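Local coordinates for protein endo-1,3-beta-glucanase, family GH16 (Zobellia galactanivorans, PDB 5FUI) that probably binds the beta-1,3-glucan laminarin through its family 6 carbohydrate-binding module, the C-terminal non-catalytic part of a marine laminarinase, at residues M45-I50 and F114-I119; Y58-R63 and Q103-S108. All coordinates share one frame; numbering follows the deposited sequence. Where two conformers were deposited one is given.

Interaction 1 (M45-I50 and F114-I119). With APY (2-aminomethyl-pyridine), chain C.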
loop_
_atom_site.group_PDB
_atom_site.type_symbol
_atom_site.label_atom_id
_atom_site.label_comp_id
_atom_site.label_asym_id
_atom_site.label_seq_id
_atom_site.Cartn_x
_atom_site.Cartn_y
_atom_site.Cartn_z
ATOM N N MET A 45 -7.190 3.884 0.720
ATOM C CA MET A 45 -7.046 3.629 2.160
ATOM C C MET A 45 -6.120 4.679 2.706
ATOM O O MET A 45 -5.135 5.043 2.034
ATOM C CB MET A 45 -6.463 2.257 2.420
ATOM C CG MET A 45 -7.281 1.086 1.918
ATOM S SD MET A 45 -6.881 0.634 0.143
ATOM C CE MET A 45 -5.404 -0.261 0.389
ATOM N N SER A 46 -6.323 5.092 3.941
ATOM C CA SER A 46 -5.485 6.128 4.542
ATOM C C SER A 46 -5.014 5.666 5.940
ATOM O O SER A 46 -5.830 5.236 6.745
ATOM C CB SER A 46 -6.320 7.421 4.652
ATOM O OG SER A 46 -5.685 8.506 5.256
ATOM N N TYR A 47 -3.726 5.872 6.224
ATOM C CA TYR A 47 -3.064 5.409 7.476
ATOM C C TYR A 47 -2.433 6.625 8.173
ATOM O O TYR A 47 -1.451 7.181 7.716
ATOM C CB TYR A 47 -1.957 4.418 7.078
ATOM C CG TYR A 47 -2.450 3.261 6.245
ATOM C CD1 TYR A 47 -2.535 3.358 4.827
ATOM C CD2 TYR A 47 -2.906 2.047 6.868
ATOM C CE1 TYR A 47 -2.997 2.278 4.062
ATOM C CE2 TYR A 47 -3.373 0.975 6.089
ATOM C CZ TYR A 47 -3.471 1.123 4.677
ATOM O OH TYR A 47 -3.926 0.140 3.870
ATOM N N PRO A 48 -3.021 7.093 9.284
ATOM C CA PRO A 48 -2.453 8.269 9.974
ATOM C C PRO A 48 -1.189 7.903 10.807
ATOM O O PRO A 48 -0.952 6.748 11.210
ATOM C CB PRO A 48 -3.589 8.716 10.884
ATOM C CG PRO A 48 -4.173 7.412 11.304
ATOM C CD PRO A 48 -4.282 6.680 9.936
ATOM N N GLY A 49 -0.395 8.931 11.042
ATOM C CA GLY A 49 0.645 8.811 12.037
ATOM C C GLY A 49 1.827 7.993 11.640
ATOM O O GLY A 49 2.514 7.366 12.481
ATOM N N ILE A 50 2.156 7.984 10.339
ATOM C CA ILE A 50 3.317 7.192 9.889
ATOM C C ILE A 50 4.607 8.074 10.016
ATOM O O ILE A 50 4.720 9.188 9.374
ATOM C CB ILE A 50 3.119 6.665 8.428
ATOM C CG1 ILE A 50 1.823 5.854 8.302
ATOM C CG2 ILE A 50 4.401 5.941 8.031
ATOM C CD1 ILE A 50 1.670 4.832 9.386
ATOM N N PHE A 114 -0.449 8.635 5.542
ATOM C CA PHE A 114 0.020 7.878 4.358
ATOM C C PHE A 114 -1.168 7.337 3.585
ATOM O O PHE A 114 -2.043 6.701 4.203
ATOM C CB PHE A 114 0.939 6.781 4.887
ATOM C CG PHE A 114 1.545 5.865 3.830
ATOM C CD1 PHE A 114 2.656 6.242 3.078
ATOM C CD2 PHE A 114 1.022 4.612 3.665
ATOM C CE1 PHE A 114 3.168 5.371 2.128
ATOM C CE2 PHE A 114 1.557 3.742 2.738
ATOM C CZ PHE A 114 2.606 4.130 1.957
ATOM N N GLY A 115 -1.283 7.618 2.271
ATOM C CA GLY A 115 -2.443 7.238 1.521
ATOM C C GLY A 115 -2.082 6.320 0.352
ATOM O O GLY A 115 -1.057 6.537 -0.304
ATOM N N LEU A 116 -2.943 5.325 0.095
ATOM C CA LEU A 116 -2.844 4.471 -1.110
ATOM C C LEU A 116 -4.115 4.643 -1.913
ATOM O O LEU A 116 -5.197 4.562 -1.326
ATOM C CB LEU A 116 -2.711 2.948 -0.705
ATOM C CG LEU A 116 -1.447 2.698 0.124
ATOM C CD1 LEU A 116 -1.382 1.199 0.414
ATOM C CD2 LEU A 116 -0.242 3.200 -0.634
ATOM N N TYR A 117 -3.963 4.951 -3.196
ATOM C CA TYR A 117 -5.141 5.256 -3.978
ATOM C C TYR A 117 -5.139 4.360 -5.194
ATOM O O TYR A 117 -4.176 4.354 -5.985
ATOM C CB TYR A 117 -5.027 6.750 -4.428
ATOM C CG TYR A 117 -6.355 7.437 -4.663
ATOM C CD1 TYR A 117 -7.208 7.002 -5.663
ATOM C CD2 TYR A 117 -6.794 8.501 -3.820
ATOM C CE1 TYR A 117 -8.450 7.627 -5.894
ATOM C CE2 TYR A 117 -7.990 9.131 -4.027
ATOM C CZ TYR A 117 -8.793 8.742 -5.084
ATOM O OH TYR A 117 -10.021 9.386 -5.219
ATOM N N SER A 118 -6.214 3.618 -5.398
ATOM C CA SER A 118 -6.303 2.710 -6.529
ATOM C C SER A 118 -6.622 3.454 -7.825
ATOM O O SER A 118 -7.708 4.040 -7.993
ATOM C CB SER A 118 -7.416 1.715 -6.254
ATOM O OG SER A 118 -7.507 0.793 -7.352
ATOM N N ILE A 119 -5.658 3.423 -8.716
ATOM C CA ILE A 119 -5.849 3.939 -10.079
ATOM C C ILE A 119 -6.584 2.922 -10.921
ATOM O O ILE A 119 -7.525 3.294 -11.677
ATOM C CB ILE A 119 -4.466 4.215 -10.714
ATOM C CG1 ILE A 119 -3.805 5.369 -9.908
ATOM C CG2 ILE A 119 -4.608 4.555 -12.225
ATOM C CD1 ILE A 119 -2.301 5.491 -10.254
HETATM N N APY C . -4.458 10.057 -0.169
HETATM C CM APY C . -5.162 8.794 -0.274
HETATM C C2 APY C . -6.477 9.456 0.102
HETATM C C3 APY C . -7.345 9.812 -0.902
HETATM C C4 APY C . -8.545 10.505 -0.614
HETATM C C5 APY C . -8.788 10.913 0.710
HETATM C C6 APY C . -7.903 10.564 1.718
HETATM N N1 APY C . -6.745 9.890 1.386
#
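M45 pairs with L116 and Y47 with F114 as antiparallel hydrogen-bonded pairs, with S46 and G115 as the non-hydrogen-bonded pair between them. The strand axes come within 4.7 Å at 173°. Four backbone hydrogen bonds join the strands; L116 N to M45 O is 2.9 Å. Y47, F114, L116 and M45 point to one face of the sheet. CD1 of the Y47 ring lies 3.4 Å from F114 O, which sits at the ring edge. The same CD1 meets CD2 of F114 at 3.9 Å, at the edge of the F114 ring. Y47 CE1 touches L116 CD1 at 4.1 Å. I50 CG1 packs on F114 CB at 3.6 Å. This face is the inside of the beta-sandwich of a family 6 carbohydrate-binding module, where I125 and I128 of the opposing sheet meet L116. Y47 OH is hydrogen-bonded to A15 O. An alanine at Y47 would probably open a gap beside F114 and L116 and leave A15 O without this donor. The other face of the sheet carries S46 and the bound 2-aminomethyl-pyridine. G115 CA is 3.6 Å from CM of the ligand; a side chain at G115 would clash with the ligand amine. Y117 CD2 approaches ligand C3 at 3.2 Å, with C3 at the edge of the tyrosine ring. W44 and D76 complete this pocket.

Interaction 2 (Y58-R63 and Q103-S108)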
loop_
_atom_site.group_PDB
_atom_site.type_symbol
_atom_site.label_atom_id
_atom_site.label_comp_id
_atom_site.label_asym_id
_atom_site.label_seq_id
_atom_site.Cartn_x
_atom_site.Cartn_y
_atom_site.Cartn_z
ATOM N N TYR A 58 13.962 6.093 1.379
ATOM C CA TYR A 58 13.356 4.931 2.016
ATOM C C TYR A 58 12.955 3.892 0.957
ATOM O O TYR A 58 12.534 4.261 -0.184
ATOM C CB TYR A 58 12.041 5.324 2.702
ATOM C CG TYR A 58 12.244 6.132 3.946
ATOM C CD1 TYR A 58 12.538 7.488 3.894
ATOM C CD2 TYR A 58 12.204 5.516 5.209
ATOM C CE1 TYR A 58 12.727 8.242 5.025
ATOM C CE2 TYR A 58 12.391 6.219 6.398
ATOM C CZ TYR A 58 12.672 7.613 6.304
ATOM O OH TYR A 58 12.886 8.300 7.494
ATOM N N LEU A 59 13.033 2.632 1.382
ATOM C CA LEU A 59 12.417 1.544 0.570
ATOM C C LEU A 59 11.025 1.329 1.149
ATOM O O LEU A 59 10.871 1.080 2.385
ATOM C CB LEU A 59 13.274 0.235 0.694
ATOM C CG LEU A 59 12.701 -0.928 -0.135
ATOM C CD1 LEU A 59 12.866 -0.621 -1.625
ATOM C CD2 LEU A 59 13.515 -2.210 0.313
ATOM N N ILE A 60 10.016 1.378 0.260
ATOM C CA ILE A 60 8.658 1.071 0.720
ATOM C C ILE A 60 8.193 -0.152 -0.114
ATOM O O ILE A 60 8.157 -0.137 -1.343
ATOM C CB ILE A 60 7.658 2.218 0.564
ATOM C CG1 ILE A 60 8.256 3.558 1.185
ATOM C CG2 ILE A 60 6.351 1.771 1.238
ATOM C CD1 ILE A 60 7.215 4.697 1.164
ATOM N N GLU A 61 7.918 -1.222 0.640
ATOM C CA GLU A 61 7.505 -2.540 0.075
ATOM C C GLU A 61 6.038 -2.734 0.269
ATOM O O GLU A 61 5.498 -2.309 1.301
ATOM C CB GLU A 61 8.201 -3.696 0.798
ATOM C CG GLU A 61 9.717 -3.826 0.503
ATOM C CD GLU A 61 10.286 -4.801 1.481
ATOM O OE1 GLU A 61 10.527 -4.392 2.641
ATOM O OE2 GLU A 61 10.465 -6.023 1.121
ATOM N N TYR A 62 5.401 -3.378 -0.704
ATOM C CA TYR A 62 3.969 -3.634 -0.703
ATOM C C TYR A 62 3.734 -5.092 -1.011
ATOM O O TYR A 62 4.170 -5.596 -2.064
ATOM C CB TYR A 62 3.202 -2.758 -1.768
ATOM C CG TYR A 62 3.456 -1.278 -1.589
ATOM C CD1 TYR A 62 4.533 -0.643 -2.136
ATOM C CD2 TYR A 62 2.566 -0.519 -0.786
ATOM C CE1 TYR A 62 4.718 0.735 -1.936
ATOM C CE2 TYR A 62 2.746 0.861 -0.573
ATOM C CZ TYR A 62 3.818 1.445 -1.133
ATOM O OH TYR A 62 3.979 2.794 -0.963
ATOM N N ARG A 63 3.080 -5.789 -0.078
ATOM C CA ARG A 63 2.775 -7.230 -0.224
ATOM C C ARG A 63 1.439 -7.352 -0.869
ATOM O O ARG A 63 0.394 -7.043 -0.279
ATOM C CB ARG A 63 2.871 -7.920 1.125
ATOM C CG ARG A 63 2.735 -9.467 1.133
ATOM C CD ARG A 63 3.986 -10.024 0.423
ATOM N NE ARG A 63 4.007 -11.497 0.540
ATOM C CZ ARG A 63 4.918 -12.260 -0.074
ATOM N NH1 ARG A 63 5.883 -11.711 -0.854
ATOM N NH2 ARG A 63 4.857 -13.606 0.051
ATOM N N GLN A 103 8.943 0.693 -4.018
ATOM C CA GLN A 103 9.431 1.941 -4.579
ATOM C C GLN A 103 10.503 2.473 -3.634
ATOM O O GLN A 103 10.476 2.175 -2.457
ATOM C CB GLN A 103 8.265 2.924 -4.715
ATOM C CG GLN A 103 7.673 3.347 -3.368
ATOM C CD GLN A 103 6.372 4.136 -3.438
ATOM O OE1 GLN A 103 5.721 4.243 -2.419
ATOM N NE2 GLN A 103 6.020 4.709 -4.556
ATOM N N THR A 104 11.437 3.225 -4.200
ATOM C CA THR A 104 12.480 3.908 -3.405
ATOM C C THR A 104 12.290 5.385 -3.554
ATOM O O THR A 104 12.361 5.902 -4.704
ATOM C CB THR A 104 13.897 3.463 -3.835
ATOM O OG1 THR A 104 14.052 2.053 -3.645
ATOM C CG2 THR A 104 14.971 4.112 -3.011
ATOM N N VAL A 105 11.957 6.048 -2.434
ATOM C CA VAL A 105 11.553 7.429 -2.555
ATOM C C VAL A 105 12.171 8.272 -1.418
ATOM O O VAL A 105 12.514 7.781 -0.377
ATOM C CB VAL A 105 10.013 7.462 -2.730
ATOM C CG1 VAL A 105 9.263 6.801 -1.557
ATOM C CG2 VAL A 105 9.474 8.817 -3.126
ATOM N N ASN A 106 12.290 9.570 -1.636
ATOM C CA ASN A 106 12.916 10.465 -0.693
ATOM C C ASN A 106 11.876 11.225 0.085
ATOM O O ASN A 106 10.998 11.799 -0.501
ATOM C CB ASN A 106 13.785 11.418 -1.503
ATOM C CG ASN A 106 14.697 12.258 -0.650
ATOM O OD1 ASN A 106 15.888 12.001 -0.590
ATOM N ND2 ASN A 106 14.155 13.311 -0.042
ATOM N N VAL A 107 11.977 11.175 1.411
ATOM C CA VAL A 107 10.992 11.782 2.292
ATOM C C VAL A 107 11.747 12.604 3.314
ATOM O O VAL A 107 12.725 12.111 3.847
ATOM C CB VAL A 107 10.180 10.659 3.011
ATOM C CG1 VAL A 107 9.125 11.294 3.879
ATOM C CG2 VAL A 107 9.489 9.819 1.937
ATOM N N SER A 108 11.297 13.841 3.607
ATOM C CA SER A 108 11.933 14.568 4.733
ATOM C C SER A 108 11.310 14.108 6.060
ATOM O O SER A 108 10.084 13.723 6.163
ATOM C CB SER A 108 11.833 16.085 4.574
ATOM O OG SER A 108 10.477 16.437 4.550
#
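An antiparallel strand pair at one edge of the four-stranded sheet of the beta-sandwich joins Y58-R63 to Q103-S108. Y58 with V105 and I60 with Q103 are hydrogen-bonded pairs. L59 and T104 form the non-hydrogen-bonded pair between them. I60 N to Q103 O is 2.9 Å and nearly straight, at 176°. T104 CA also makes a CA-H...O contact of 3.2 Å to Y58 O. Q103 carries the main polar side-chain contact. Its CG stands between its backbone N and carbonyl carbon (chi1 65°), and the chain is extended beyond. It lies beside I60, pointing the same way. Y62 OH donates to Q103 OE1 at 2.7 Å. The oxygen lies in the plane of the tyrosine ring, at its edge, but the hydroxyl sits above the amide plane, and the two planes are 72° apart. S75 OG also bonds to Q103 OE1, giving this oxygen a second partner. Y58 CE1 meets V107 CB at 4.0 Å, the two side chains crossing at about a right angle. Strand 124-131 flanks strand 56-66 on its other side. From strand 82-88, L84 packs against V107, and L87 against Q103 and Y62.

How the interactions relate
From the N terminus, after four short strands, the chain passes through 45-50 in strand 44-52 and then 58-63 in strand 56-66, the next strand. It returns through 103-108 in strand 97-107 and 114-119 in strand 110-118, again consecutive strands. Interaction 2 closes the inner loop. Interaction 1 closes the outer one, so the two are nested and do not cross. Each belongs to a different sheet: interaction 1 to the five-stranded sheet, interaction 2 to the four-stranded one. Their centres are 13 Å apart, and they touch across the sandwich interior. F114 CZ packs on Y62 OH at 3.5 Å, and L116 CD2 on Y62 CE2 at 3.8 Å.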